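Local structure of endo-1,3-beta-glucanase, family GH16 (Zobellia galactanivorans, 4CRQ) at residues P17-E22 with F196-N201; I52-E57 with M202-D207; K70-K75 with N104-S109; V148-P153 with W170-Q175; V180-G185 with E191-F196. The protein probably hydrolyses internal beta-1,3-glucosidic bonds of laminarin, this chain being the catalytic GH16 module of a longer modular laminarinase. The protein carries 1 engineered substitution. All blocks are in the same frame, centred on the assembly; numbering follows the deposited sequence.

In the fold
All five contacts lie in the catalytic GH16 beta-sandwich. Contacts 1 and 2 share strand 196-204, centres about 17 Å apart, with Ile52 CD1 4.1 Å from Asn201 CA. Contact 3, centred about 10 Å from contact 1, is bonded to it through Val20 N and Lys70 O (2.7 Å), and the acetate held by Lys70 is about 3 Å from the Glu22 side chain of contact 1. Contact 5 shares Phe196 with contact 1 and touches contact 3 through Asn104 and Glu191. Contact 4 lies across the chain's centre from contact 1, centres about 23 Å apart, and packs Trp170 on Val180 of contact 5. The calcium ion of Glu10, Gly48 and Asp225 is about 11 Å from the Trp19 side chain.

Contact 1. Residues P17-E22 with F196-N201; sequences PDWVFE and FFILLN
Trp19, in the loop just before strand 20-22, carries most of the packing against strand 196-204. CG stands anti to the carbonyl carbon (chi1 -60°), and from there the six-membered part of the indole extends toward the strand. Its CH2 corner meets two branches at once: Leu200 CD1 at 3.7 Å and Ile198 CG2 at 4.0 Å. Neighbouring CZ3 lies 3.9 Å from Ile198 O, an oblique van der Waals approach. NE1, on the five-membered ring, bonds Asp9, which holds the indole's orientation. Farther along, Glu22 makes a looser contact, OE1 lying 4.3 Å from Leu199 CD2; that carboxylate is engaged chiefly by Arg68 in a salt bridge. Ile198 and Leu200 point to the same side of their strand, where Val227 and Val229 of strand 220-231 also pack. Apolar groups from both strand layers converging on an indole in this way are the interior packing of the GH16 beta-sandwich.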
# COMPACT_ATOMS: atom_id res chain seq x y z
N PRO A 17 9.98 -6.18 -14.01
CA PRO A 17 10.39 -4.95 -14.73
C PRO A 17 9.51 -3.70 -14.49
O PRO A 17 9.88 -2.60 -14.98
CB PRO A 17 10.35 -5.38 -16.21
CG PRO A 17 9.30 -6.43 -16.24
CD PRO A 17 9.36 -7.17 -14.92
N ASP A 18 8.38 -3.87 -13.77
CA ASP A 18 7.40 -2.76 -13.65
C ASP A 18 7.48 -1.94 -12.37
O ASP A 18 6.62 -1.11 -12.11
CB ASP A 18 5.98 -3.29 -13.93
CG ASP A 18 5.87 -3.86 -15.31
OD1 ASP A 18 6.24 -3.13 -16.26
OD2 ASP A 18 5.43 -5.02 -15.46
N TRP A 19 8.53 -2.16 -11.59
CA TRP A 19 8.72 -1.43 -10.34
C TRP A 19 9.82 -0.41 -10.36
O TRP A 19 10.91 -0.65 -10.89
CB TRP A 19 9.01 -2.42 -9.22
CG TRP A 19 7.91 -3.42 -9.00
CD1 TRP A 19 7.84 -4.73 -9.49
CD2 TRP A 19 6.67 -3.25 -8.20
NE1 TRP A 19 6.69 -5.35 -9.06
CE2 TRP A 19 5.94 -4.52 -8.29
CE3 TRP A 19 6.12 -2.19 -7.45
CZ2 TRP A 19 4.71 -4.72 -7.65
CZ3 TRP A 19 4.88 -2.40 -6.81
CH2 TRP A 19 4.19 -3.64 -6.91
N VAL A 20 9.52 0.74 -9.77
CA VAL A 20 10.43 1.87 -9.54
C VAL A 20 10.61 1.96 -8.04
O VAL A 20 9.62 1.86 -7.27
CB VAL A 20 9.82 3.19 -10.10
CG1 VAL A 20 10.61 4.43 -9.71
CG2 VAL A 20 9.67 3.08 -11.61
N PHE A 21 11.84 2.17 -7.59
CA PHE A 21 12.16 2.26 -6.16
C PHE A 21 12.30 3.70 -5.76
O PHE A 21 12.95 4.48 -6.46
CB PHE A 21 13.43 1.47 -5.87
CG PHE A 21 13.27 0.01 -6.17
CD1 PHE A 21 13.49 -0.47 -7.48
CD2 PHE A 21 12.88 -0.89 -5.17
CE1 PHE A 21 13.32 -1.82 -7.79
CE2 PHE A 21 12.71 -2.25 -5.48
CZ PHE A 21 12.93 -2.72 -6.78
N GLU A 22 11.69 4.06 -4.64
CA GLU A 22 11.81 5.42 -4.08
C GLU A 22 12.90 5.42 -3.02
O GLU A 22 13.19 4.38 -2.42
CB GLU A 22 10.46 5.91 -3.57
CG GLU A 22 9.53 6.17 -4.75
CD GLU A 22 8.17 6.64 -4.33
OE1 GLU A 22 7.42 5.85 -3.77
OE2 GLU A 22 7.88 7.83 -4.59
N PHE A 196 -4.82 4.13 -12.11
CA PHE A 196 -4.04 4.17 -10.87
C PHE A 196 -2.85 3.22 -10.95
O PHE A 196 -2.97 2.15 -11.56
CB PHE A 196 -4.89 3.74 -9.63
CG PHE A 196 -5.86 4.80 -9.10
CD1 PHE A 196 -6.83 5.43 -9.90
CD2 PHE A 196 -5.82 5.13 -7.73
CE1 PHE A 196 -7.69 6.38 -9.35
CE2 PHE A 196 -6.68 6.07 -7.18
CZ PHE A 196 -7.62 6.70 -7.99
N PHE A 197 -1.71 3.57 -10.36
CA PHE A 197 -0.55 2.67 -10.27
C PHE A 197 -0.50 2.06 -8.84
O PHE A 197 -1.19 2.55 -7.92
CB PHE A 197 0.77 3.36 -10.66
CG PHE A 197 1.12 4.57 -9.81
CD1 PHE A 197 1.87 4.43 -8.61
CD2 PHE A 197 0.73 5.88 -10.21
CE1 PHE A 197 2.22 5.55 -7.83
CE2 PHE A 197 1.06 7.00 -9.42
CZ PHE A 197 1.81 6.83 -8.24
N ILE A 198 0.29 1.00 -8.65
CA ILE A 198 0.37 0.26 -7.38
C ILE A 198 1.64 0.61 -6.59
O ILE A 198 2.71 0.87 -7.22
CB ILE A 198 0.34 -1.25 -7.69
CG1 ILE A 198 -1.02 -1.63 -8.31
CG2 ILE A 198 0.57 -2.12 -6.43
CD1 ILE A 198 -1.10 -3.03 -8.94
N LEU A 199 1.54 0.59 -5.25
CA LEU A 199 2.68 0.80 -4.35
C LEU A 199 2.71 -0.27 -3.27
O LEU A 199 1.65 -0.77 -2.83
CB LEU A 199 2.60 2.17 -3.64
CG LEU A 199 2.49 3.42 -4.55
CD1 LEU A 199 1.04 3.85 -4.72
CD2 LEU A 199 3.28 4.59 -3.98
N LEU A 200 3.93 -0.61 -2.86
CA LEU A 200 4.20 -1.45 -1.69
C LEU A 200 5.26 -0.76 -0.87
O LEU A 200 6.26 -0.26 -1.43
CB LEU A 200 4.73 -2.83 -2.13
CG LEU A 200 3.70 -3.79 -2.72
CD1 LEU A 200 4.45 -4.92 -3.40
CD2 LEU A 200 2.73 -4.34 -1.66
N ASN A 201 5.09 -0.76 0.45
CA ASN A 201 6.13 -0.18 1.32
C ASN A 201 6.00 -0.66 2.73
O ASN A 201 4.95 -1.24 3.12
CB ASN A 201 6.05 1.38 1.35
CG ASN A 201 4.81 1.89 2.10
OD1 ASN A 201 3.70 1.82 1.57
ND2 ASN A 201 4.97 2.37 3.34

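Contact 2. Residues I52-E57 with M202-D207; sequences ITAKHE and MAVGGD
Met202 reaches Ile52 and Ala54 with different parts of its side chain. Near the backbone, its CB lies 4.1 Å from Ile52 CG2, the two side chains running antiparallel past one another. CG of Met202 is anti to its own N (chi1 -174°), and the chain stays extended until it folds at the sulfur (chi3 52°). That bend lays the terminal methyl along the facing strand, where CE sits 3.9 Å from Ala54 CB and 3.6 Å from Ile52 O. Ala203 points to the other side and packs on Gln36 and Tyr38. Val204 then returns to the contact with its CG2 branch, 3.8 Å from Ala54 CB, so that the small alanine side chain receives one methyl from each of two residues.

The strand axes run nearly parallel, 14° apart, and approach to 7.7 Å, yet no hydrogen bond joins the two segments. Both strands pair antiparallel with strand 62-70, and their side chains point at each other, consistent with two strands facing across a curled sheet. What links the segments directly is aliphatic carbons and a thioether methyl, with one carbonyl oxygen against that methyl, all on buried residues. Such a contact depends on matching shape, and implies cohesion by van der Waals contact and exclusion of water, while polar backbone atoms bond elsewhere: Met202 O to Ser66, Val204 N to Gln36.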
# COMPACT_ATOMS: atom_id res chain seq x y z
N ILE A 52 10.56 -6.93 1.80
CA ILE A 52 10.89 -5.54 2.17
C ILE A 52 11.31 -5.60 3.63
O ILE A 52 10.53 -6.02 4.52
CB ILE A 52 9.71 -4.56 1.96
CG1 ILE A 52 9.40 -4.40 0.45
CG2 ILE A 52 9.97 -3.21 2.69
CD1 ILE A 52 8.13 -3.61 0.17
N THR A 53 12.55 -5.16 3.88
CA THR A 53 13.10 -5.23 5.23
C THR A 53 13.28 -3.86 5.85
O THR A 53 13.95 -3.01 5.26
CB THR A 53 14.48 -5.98 5.24
OG1 THR A 53 14.33 -7.27 4.63
CG2 THR A 53 15.02 -6.15 6.67
N ALA A 54 12.66 -3.63 7.02
CA ALA A 54 12.87 -2.41 7.81
C ALA A 54 14.01 -2.70 8.79
O ALA A 54 13.99 -3.74 9.47
CB ALA A 54 11.60 -2.01 8.57
N LYS A 55 15.00 -1.80 8.84
CA LYS A 55 16.19 -2.00 9.65
C LYS A 55 16.41 -0.84 10.55
O LYS A 55 16.05 0.30 10.22
CB LYS A 55 17.44 -2.11 8.74
CG LYS A 55 17.46 -3.24 7.69
CD LYS A 55 18.70 -3.21 6.76
CE LYS A 55 18.57 -4.16 5.57
NZ LYS A 55 19.85 -4.15 4.77
N HIS A 56 17.00 -1.14 11.70
CA HIS A 56 17.55 -0.13 12.57
C HIS A 56 18.92 0.15 11.98
O HIS A 56 19.85 -0.65 12.15
CB HIS A 56 17.58 -0.61 14.01
CG HIS A 56 18.18 0.40 14.95
ND1 HIS A 56 18.67 0.08 16.18
CD2 HIS A 56 18.36 1.77 14.81
CE1 HIS A 56 19.14 1.18 16.78
NE2 HIS A 56 18.95 2.22 15.95
N GLU A 57 19.06 1.26 11.25
CA GLU A 57 20.27 1.58 10.51
C GLU A 57 20.36 3.08 10.34
O GLU A 57 19.45 3.68 9.76
CB GLU A 57 20.24 0.89 9.12
CG GLU A 57 21.40 1.30 8.20
CD GLU A 57 21.25 0.90 6.75
OE1 GLU A 57 20.26 0.20 6.41
OE2 GLU A 57 22.15 1.30 5.94
N MET A 202 7.04 -0.42 3.53
CA MET A 202 6.87 -0.55 4.97
C MET A 202 7.52 0.67 5.64
O MET A 202 8.75 0.81 5.59
CB MET A 202 7.42 -1.86 5.54
CG MET A 202 7.07 -2.00 7.05
SD MET A 202 7.15 -3.73 7.62
CE MET A 202 8.79 -4.26 7.09
N ALA A 203 6.70 1.55 6.23
CA ALA A 203 7.21 2.71 6.94
C ALA A 203 7.56 2.32 8.38
O ALA A 203 7.12 1.26 8.87
CB ALA A 203 6.20 3.86 6.91
N VAL A 204 8.39 3.15 9.03
CA VAL A 204 8.68 3.01 10.46
C VAL A 204 8.34 4.36 11.11
O VAL A 204 8.97 5.40 10.79
CB VAL A 204 10.15 2.63 10.75
CG1 VAL A 204 10.38 2.45 12.24
CG2 VAL A 204 10.55 1.38 9.95
N GLY A 205 7.36 4.33 12.03
CA GLY A 205 6.87 5.54 12.72
C GLY A 205 6.05 6.45 11.80
O GLY A 205 5.96 6.24 10.59
N GLY A 206 5.45 7.47 12.40
CA GLY A 206 4.62 8.40 11.64
C GLY A 206 3.42 8.76 12.46
O GLY A 206 3.23 8.19 13.56
N ASP A 207 2.62 9.68 11.93
CA ASP A 207 1.46 10.21 12.69
C ASP A 207 0.52 9.11 13.19
O ASP A 207 0.13 9.12 14.36
CB ASP A 207 0.70 11.25 11.85
CG ASP A 207 1.57 12.46 11.51
OD1 ASP A 207 2.48 12.82 12.30
OD2 ASP A 207 1.34 13.05 10.44

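Contact 3. Residues K70-K75 with N104-S109; sequences KTQGRK and NITSVS. With ACT (acetate ion), chain F.
Gln72 touches helix 105-108 by van der Waals contact alone: its NE2 lies 3.6 Å from Ile105 CG2 and equally far from Thr106 CG2. The side chain is fully extended, CG anti to the backbone N (chi1 -177°), heading into Thr106 and running across Ile105. One hydrogen bond fixes the amide's rotation. Lys70 NZ donates to Gln72 OE1 at 2.7 Å, nearly along the C=O axis (163°), and also to acetate OXT at 3.0 Å. The acetate, probably from the crystallisation liquor, is held by Arg68 as well, and its methyl rests 3.6 Å from Ile105 CD1. A methionine in place of Lys70 would probably leave Gln72 OE1 and the acetate without their common donor and let the amide turn. Behind Gln72 the loop is closed by Thr71, whose carbonyl accepts from both Arg74 N and Lys75 N. This surface contact joins the loop after strand 62-70 to the short helix following strand 94-102, with Phe197 of strand 196-204 packed against Gln72.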
# COMPACT_ATOMS: atom_id res chain seq x y z
N LYS A 70 6.90 1.36 -6.53
CA LYS A 70 5.67 1.74 -7.22
C LYS A 70 5.76 1.32 -8.67
O LYS A 70 6.87 1.16 -9.19
CB LYS A 70 5.45 3.28 -7.07
CG LYS A 70 6.56 4.11 -7.70
CD LYS A 70 6.42 5.61 -7.49
CE LYS A 70 7.59 6.35 -8.12
NZ LYS A 70 7.43 7.83 -8.01
N THR A 71 4.59 1.15 -9.32
CA THR A 71 4.56 0.81 -10.74
C THR A 71 4.34 2.07 -11.59
O THR A 71 4.11 1.96 -12.80
CB THR A 71 3.48 -0.25 -11.06
OG1 THR A 71 2.18 0.29 -10.85
CG2 THR A 71 3.67 -1.50 -10.21
N GLN A 72 4.38 3.26 -10.97
CA GLN A 72 4.17 4.53 -11.70
C GLN A 72 4.99 4.63 -13.00
O GLN A 72 6.22 4.43 -12.95
CB GLN A 72 4.42 5.72 -10.78
CG GLN A 72 4.16 7.08 -11.43
CD GLN A 72 4.39 8.21 -10.45
OE1 GLN A 72 5.17 8.07 -9.50
NE2 GLN A 72 3.71 9.33 -10.67
N GLY A 73 4.32 4.93 -14.12
CA GLY A 73 4.96 5.06 -15.43
C GLY A 73 5.25 3.75 -16.17
O GLY A 73 5.73 3.76 -17.32
N ARG A 74 4.96 2.62 -15.50
CA ARG A 74 5.20 1.29 -16.07
C ARG A 74 3.94 0.46 -16.16
O ARG A 74 3.72 -0.21 -17.19
CB ARG A 74 6.31 0.54 -15.31
CG ARG A 74 7.59 1.37 -15.29
CD ARG A 74 8.81 0.64 -14.84
NE ARG A 74 9.98 1.52 -14.88
CZ ARG A 74 11.20 1.11 -14.54
NH1 ARG A 74 11.40 -0.16 -14.15
NH2 ARG A 74 12.22 1.96 -14.60
N LYS A 75 3.10 0.52 -15.11
CA LYS A 75 1.89 -0.29 -15.13
C LYS A 75 0.81 0.43 -14.38
O LYS A 75 1.03 0.82 -13.23
CB LYS A 75 2.22 -1.67 -14.54
CG LYS A 75 1.30 -2.80 -14.88
CD LYS A 75 1.11 -3.14 -16.35
CE LYS A 75 2.32 -3.60 -17.14
NZ LYS A 75 1.80 -4.18 -18.42
N ASN A 104 -2.60 10.70 -12.34
CA ASN A 104 -2.60 12.17 -12.49
C ASN A 104 -2.02 12.95 -11.28
O ASN A 104 -2.10 14.19 -11.24
CB ASN A 104 -3.99 12.69 -12.89
CG ASN A 104 -5.05 12.50 -11.81
OD1 ASN A 104 -4.80 11.88 -10.76
ND2 ASN A 104 -6.24 13.01 -12.07
N ILE A 105 -1.45 12.22 -10.31
CA ILE A 105 -0.78 12.84 -9.15
C ILE A 105 0.23 13.89 -9.63
O ILE A 105 0.42 14.93 -8.99
CB ILE A 105 -0.13 11.78 -8.20
CG1 ILE A 105 0.27 12.42 -6.86
CG2 ILE A 105 1.01 10.98 -8.88
CD1 ILE A 105 0.66 11.47 -5.75
N THR A 106 0.89 13.61 -10.76
CA THR A 106 1.89 14.51 -11.35
C THR A 106 1.30 15.86 -11.80
O THR A 106 2.05 16.85 -11.92
CB THR A 106 2.65 13.84 -12.51
OG1 THR A 106 1.70 13.31 -13.45
CG2 THR A 106 3.55 12.71 -11.99
N SER A 107 -0.01 15.92 -12.04
CA SER A 107 -0.63 17.20 -12.43
C SER A 107 -1.61 17.78 -11.41
O SER A 107 -1.64 18.95 -11.27
CB SER A 107 -1.25 17.13 -13.83
OG SER A 107 -2.21 16.11 -13.93
N VAL A 108 -2.37 16.93 -10.71
CA VAL A 108 -3.40 17.42 -9.75
C VAL A 108 -2.99 17.30 -8.27
O VAL A 108 -3.70 17.80 -7.38
CB VAL A 108 -4.80 16.77 -9.97
CG1 VAL A 108 -5.28 16.98 -11.41
CG2 VAL A 108 -4.80 15.29 -9.60
N SER A 109 -1.86 16.64 -8.03
CA SER A 109 -1.28 16.42 -6.68
C SER A 109 -2.17 15.49 -5.81
O SER A 109 -3.14 14.89 -6.31
CB SER A 109 -0.95 17.78 -6.02
OG SER A 109 -0.11 17.63 -4.90
C ACT F . 4.93 9.02 -5.38
O ACT F . 5.39 8.19 -4.56
OXT ACT F . 5.54 9.48 -6.39
CH3 ACT F . 3.55 9.46 -5.12

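Contact 4. Residues V148-P153 with W170-Q175; sequences VGVSDP and WFVDGQ
Val148 and Val172 meet branch to branch, CG1 of the first lying 3.6 Å from CG2 of the second. The rotamer of Val148 decides which neighbour each methyl serves. With chi1 at 61°, CG1 occupies the crowded position between backbone N and carbonyl carbon and faces Val172; CG2, anti to the backbone N, is left to contact Gln175 NE2 at 3.5 Å. Val172 has a different rotamer, CG1 anti to N (chi1 172°), and splits its methyls likewise: CG2 goes to Val148, CG1 to Val150 CG2 at 4.1 Å. One valine thus lies across two, with buried Val150 also resting on His157 and Thr128. Gln175 is extended as far as its amide, which carries NE2 over to the CG2 methyl of Val148; this contact is not a hydrogen bond.

Val172 and Gln175 are paired by two backbone bonds across a type I' turn, Gln175 N to Val172 O (2.9 Å) and Val172 N to Gln175 O (3.1 Å). Asp173 anchors the turn further through His157 and Ile158 N. Strands 167-172 and 175-181 therefore form a beta hairpin with a two-residue loop, whose end packs on the end of strand 141-149, a contact between the two layers of the beta-sandwich.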
# COMPACT_ATOMS: atom_id res chain seq x y z
N VAL A 148 -10.81 -4.79 9.64
CA VAL A 148 -11.28 -6.14 9.85
C VAL A 148 -10.27 -6.86 10.74
O VAL A 148 -9.05 -6.64 10.61
CB VAL A 148 -11.50 -6.91 8.50
CG1 VAL A 148 -10.22 -7.05 7.64
CG2 VAL A 148 -12.17 -8.27 8.73
N GLY A 149 -10.76 -7.72 11.62
CA GLY A 149 -9.88 -8.51 12.48
C GLY A 149 -9.10 -9.53 11.64
O GLY A 149 -9.68 -10.17 10.76
N VAL A 150 -7.80 -9.65 11.90
CA VAL A 150 -6.94 -10.65 11.25
C VAL A 150 -6.21 -11.31 12.43
O VAL A 150 -5.34 -10.64 13.03
CB VAL A 150 -5.99 -10.01 10.20
CG1 VAL A 150 -5.04 -11.05 9.60
CG2 VAL A 150 -6.76 -9.29 9.10
N SER A 151 -6.53 -12.58 12.75
CA SER A 151 -5.97 -13.30 13.93
C SER A 151 -4.44 -13.36 14.01
O SER A 151 -3.83 -13.09 15.07
CB SER A 151 -6.54 -14.74 14.01
OG SER A 151 -7.95 -14.79 13.91
N ASP A 152 -3.81 -13.75 12.90
CA ASP A 152 -2.37 -13.84 12.83
C ASP A 152 -1.88 -13.20 11.53
O ASP A 152 -1.74 -13.90 10.49
CB ASP A 152 -1.86 -15.29 12.91
CG ASP A 152 -0.32 -15.35 13.11
OD1 ASP A 152 0.41 -14.32 12.96
OD2 ASP A 152 0.17 -16.46 13.42
N PRO A 153 -1.59 -11.88 11.56
CA PRO A 153 -1.15 -11.21 10.33
C PRO A 153 0.23 -11.67 9.89
O PRO A 153 0.65 -11.36 8.76
CB PRO A 153 -1.11 -9.74 10.73
CG PRO A 153 -2.08 -9.64 11.81
CD PRO A 153 -1.84 -10.90 12.63
N TRP A 170 -13.50 -3.95 -0.43
CA TRP A 170 -12.27 -4.51 0.16
C TRP A 170 -12.52 -5.87 0.76
O TRP A 170 -13.62 -6.14 1.28
CB TRP A 170 -11.74 -3.62 1.29
CG TRP A 170 -11.15 -2.30 0.88
CD1 TRP A 170 -9.80 -1.96 0.78
CD2 TRP A 170 -11.88 -1.09 0.49
NE1 TRP A 170 -9.65 -0.67 0.37
CE2 TRP A 170 -10.86 -0.08 0.18
CE3 TRP A 170 -13.24 -0.74 0.38
CZ2 TRP A 170 -11.19 1.21 -0.23
CZ3 TRP A 170 -13.57 0.56 -0.02
CH2 TRP A 170 -12.56 1.52 -0.32
N PHE A 171 -11.49 -6.71 0.70
CA PHE A 171 -11.54 -8.09 1.19
C PHE A 171 -10.23 -8.50 1.84
O PHE A 171 -9.16 -8.02 1.43
CB PHE A 171 -11.77 -9.07 0.02
CG PHE A 171 -12.96 -8.73 -0.87
CD1 PHE A 171 -12.82 -7.80 -1.93
CD2 PHE A 171 -14.22 -9.32 -0.66
CE1 PHE A 171 -13.90 -7.49 -2.76
CE2 PHE A 171 -15.31 -9.00 -1.50
CZ PHE A 171 -15.15 -8.09 -2.54
N VAL A 172 -10.35 -9.37 2.84
CA VAL A 172 -9.19 -10.08 3.39
C VAL A 172 -9.64 -11.51 3.29
O VAL A 172 -10.73 -11.84 3.81
CB VAL A 172 -8.78 -9.70 4.83
CG1 VAL A 172 -7.68 -10.65 5.35
CG2 VAL A 172 -8.31 -8.26 4.88
N ASP A 173 -8.83 -12.34 2.61
CA ASP A 173 -9.15 -13.76 2.43
C ASP A 173 -10.58 -13.95 1.89
O ASP A 173 -11.29 -14.91 2.27
CB ASP A 173 -8.94 -14.51 3.76
CG ASP A 173 -7.47 -14.65 4.17
OD1 ASP A 173 -6.57 -14.64 3.29
OD2 ASP A 173 -7.23 -14.78 5.39
N GLY A 174 -11.02 -13.05 1.00
CA GLY A 174 -12.36 -13.13 0.42
C GLY A 174 -13.50 -12.60 1.25
O GLY A 174 -14.64 -12.61 0.77
N GLN A 175 -13.23 -12.13 2.46
CA GLN A 175 -14.27 -11.60 3.33
C GLN A 175 -14.36 -10.09 3.14
O GLN A 175 -13.39 -9.38 3.41
CB GLN A 175 -13.98 -11.95 4.80
CG GLN A 175 -14.95 -11.33 5.80
CD GLN A 175 -14.66 -11.77 7.21
OE1 GLN A 175 -14.55 -12.96 7.50
NE2 GLN A 175 -14.54 -10.80 8.11

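Contact 5. Residues V180-G185 with E191-F196; sequences VDISNG and EFQNEF
Ile182, the middle residue of an Asx turn where strand 175-181 of this beta-sandwich ends, sets CD1 against Phe192 and Gln193. The Ile182 and Phe192 side chains cross at about a right angle, and their closest approach is at the base of the phenylalanine, CD1 lying 3.8 Å from Phe192 CB. Ile182 CG2 is placed obliquely beside the ring, whose far part goes on to pack on Ile116, Ile132 and Ile168 of the neighbouring strands. For Ile182, chi1 of 62° turns CG1, and CD1 beyond it, to the side where both partners lie.

Gln193 bends at chi2 (-71°), which brings its NE2 to within 3.7 Å of Ile182 CD1. Its polar atoms are well engaged: OE1 bonds Tyr79 OH, while NE2 donates to Ala165 O and, at 2.9 Å, to a water. That water in turn donates to Ile182 O (2.6 Å), a bridge that joins the two segments where no direct hydrogen bond does. In the Asx turn itself, Asp181 OD1 accepts twice from Ser183: OG binds its syn lone pair at 2.7 Å, and the backbone N approaches on the anti side at 3.0 Å, 33° out of the carboxylate plane.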
# COMPACT_ATOMS: atom_id res chain seq x y z
N VAL A 180 -17.39 1.38 -0.74
CA VAL A 180 -17.65 2.79 -1.01
C VAL A 180 -18.35 2.87 -2.36
O VAL A 180 -18.00 2.16 -3.31
CB VAL A 180 -16.41 3.74 -0.98
CG1 VAL A 180 -15.88 3.89 0.41
CG2 VAL A 180 -15.30 3.32 -1.94
N ASP A 181 -19.36 3.73 -2.41
CA ASP A 181 -20.08 4.03 -3.61
C ASP A 181 -19.29 5.14 -4.33
O ASP A 181 -18.95 6.18 -3.73
CB ASP A 181 -21.53 4.41 -3.23
CG ASP A 181 -22.36 4.95 -4.39
OD1 ASP A 181 -22.03 4.76 -5.58
OD2 ASP A 181 -23.41 5.58 -4.08
N ILE A 182 -18.97 4.90 -5.59
CA ILE A 182 -18.30 5.92 -6.43
C ILE A 182 -19.13 6.24 -7.70
O ILE A 182 -18.68 7.03 -8.53
CB ILE A 182 -16.80 5.57 -6.78
CG1 ILE A 182 -16.67 4.27 -7.60
CG2 ILE A 182 -15.92 5.55 -5.51
CD1 ILE A 182 -15.35 4.10 -8.34
N SER A 183 -20.32 5.64 -7.85
CA SER A 183 -21.15 5.81 -9.06
C SER A 183 -21.42 7.30 -9.37
O SER A 183 -21.79 8.08 -8.48
CB SER A 183 -22.46 5.02 -9.01
OG SER A 183 -23.24 5.39 -7.89
N ASN A 184 -21.19 7.65 -10.64
CA ASN A 184 -21.38 9.02 -11.18
C ASN A 184 -20.58 10.11 -10.44
O ASN A 184 -20.93 11.30 -10.50
CB ASN A 184 -22.89 9.36 -11.28
CG ASN A 184 -23.65 8.37 -12.15
OD1 ASN A 184 -24.63 7.77 -11.70
ND2 ASN A 184 -23.20 8.18 -13.39
N GLY A 185 -19.52 9.69 -9.75
CA GLY A 185 -18.67 10.59 -8.99
C GLY A 185 -19.33 11.24 -7.78
O GLY A 185 -18.93 12.35 -7.40
N GLU A 191 -12.57 11.14 -9.42
CA GLU A 191 -11.15 10.77 -9.57
C GLU A 191 -10.91 9.25 -9.59
O GLU A 191 -9.88 8.80 -10.10
CB GLU A 191 -10.29 11.47 -8.50
CG GLU A 191 -10.35 12.99 -8.63
CD GLU A 191 -9.66 13.55 -9.87
OE1 GLU A 191 -8.64 12.97 -10.34
OE2 GLU A 191 -10.14 14.58 -10.38
N PHE A 192 -11.85 8.47 -9.04
CA PHE A 192 -11.71 7.00 -9.08
C PHE A 192 -12.15 6.36 -10.41
O PHE A 192 -12.23 5.13 -10.51
CB PHE A 192 -12.38 6.37 -7.83
CG PHE A 192 -11.73 6.82 -6.55
CD1 PHE A 192 -10.53 6.23 -6.11
CD2 PHE A 192 -12.30 7.86 -5.79
CE1 PHE A 192 -9.92 6.66 -4.92
CE2 PHE A 192 -11.70 8.30 -4.61
CZ PHE A 192 -10.51 7.69 -4.17
N GLN A 193 -12.41 7.19 -11.42
CA GLN A 193 -12.71 6.74 -12.77
C GLN A 193 -11.50 6.87 -13.70
O GLN A 193 -11.64 6.88 -14.92
CB GLN A 193 -13.90 7.51 -13.36
CG GLN A 193 -15.13 7.52 -12.50
CD GLN A 193 -15.82 6.19 -12.44
OE1 GLN A 193 -15.75 5.40 -13.36
NE2 GLN A 193 -16.50 5.94 -11.34
N ASN A 194 -10.31 6.96 -13.12
CA ASN A 194 -9.07 7.14 -13.86
C ASN A 194 -8.10 5.97 -13.61
O ASN A 194 -8.40 5.09 -12.78
CB ASN A 194 -8.43 8.48 -13.47
CG ASN A 194 -9.28 9.70 -13.84
OD1 ASN A 194 -9.36 10.68 -13.07
ND2 ASN A 194 -9.91 9.67 -15.01
N GLU A 195 -6.95 5.97 -14.30
CA GLU A 195 -5.94 4.93 -14.10
C GLU A 195 -5.12 5.20 -12.84
O GLU A 195 -4.76 6.35 -12.54
CB GLU A 195 -4.99 4.79 -15.30
CG GLU A 195 -5.69 4.25 -16.53
CD GLU A 195 -4.76 3.66 -17.56
OE1 GLU A 195 -3.58 3.41 -17.30
OE2 GLU A 195 -5.22 3.43 -18.68
N PHE A 196 -4.82 4.13 -12.11
CA PHE A 196 -4.04 4.17 -10.87
C PHE A 196 -2.85 3.22 -10.95
O PHE A 196 -2.97 2.15 -11.56
CB PHE A 196 -4.89 3.74 -9.63
CG PHE A 196 -5.86 4.80 -9.10
CD1 PHE A 196 -6.83 5.43 -9.90
CD2 PHE A 196 -5.82 5.13 -7.73
CE1 PHE A 196 -7.69 6.38 -9.35
CE2 PHE A 196 -6.68 6.07 -7.18
CZ PHE A 196 -7.62 6.70 -7.99
O HOH W 1 -16.50 8.15 -9.47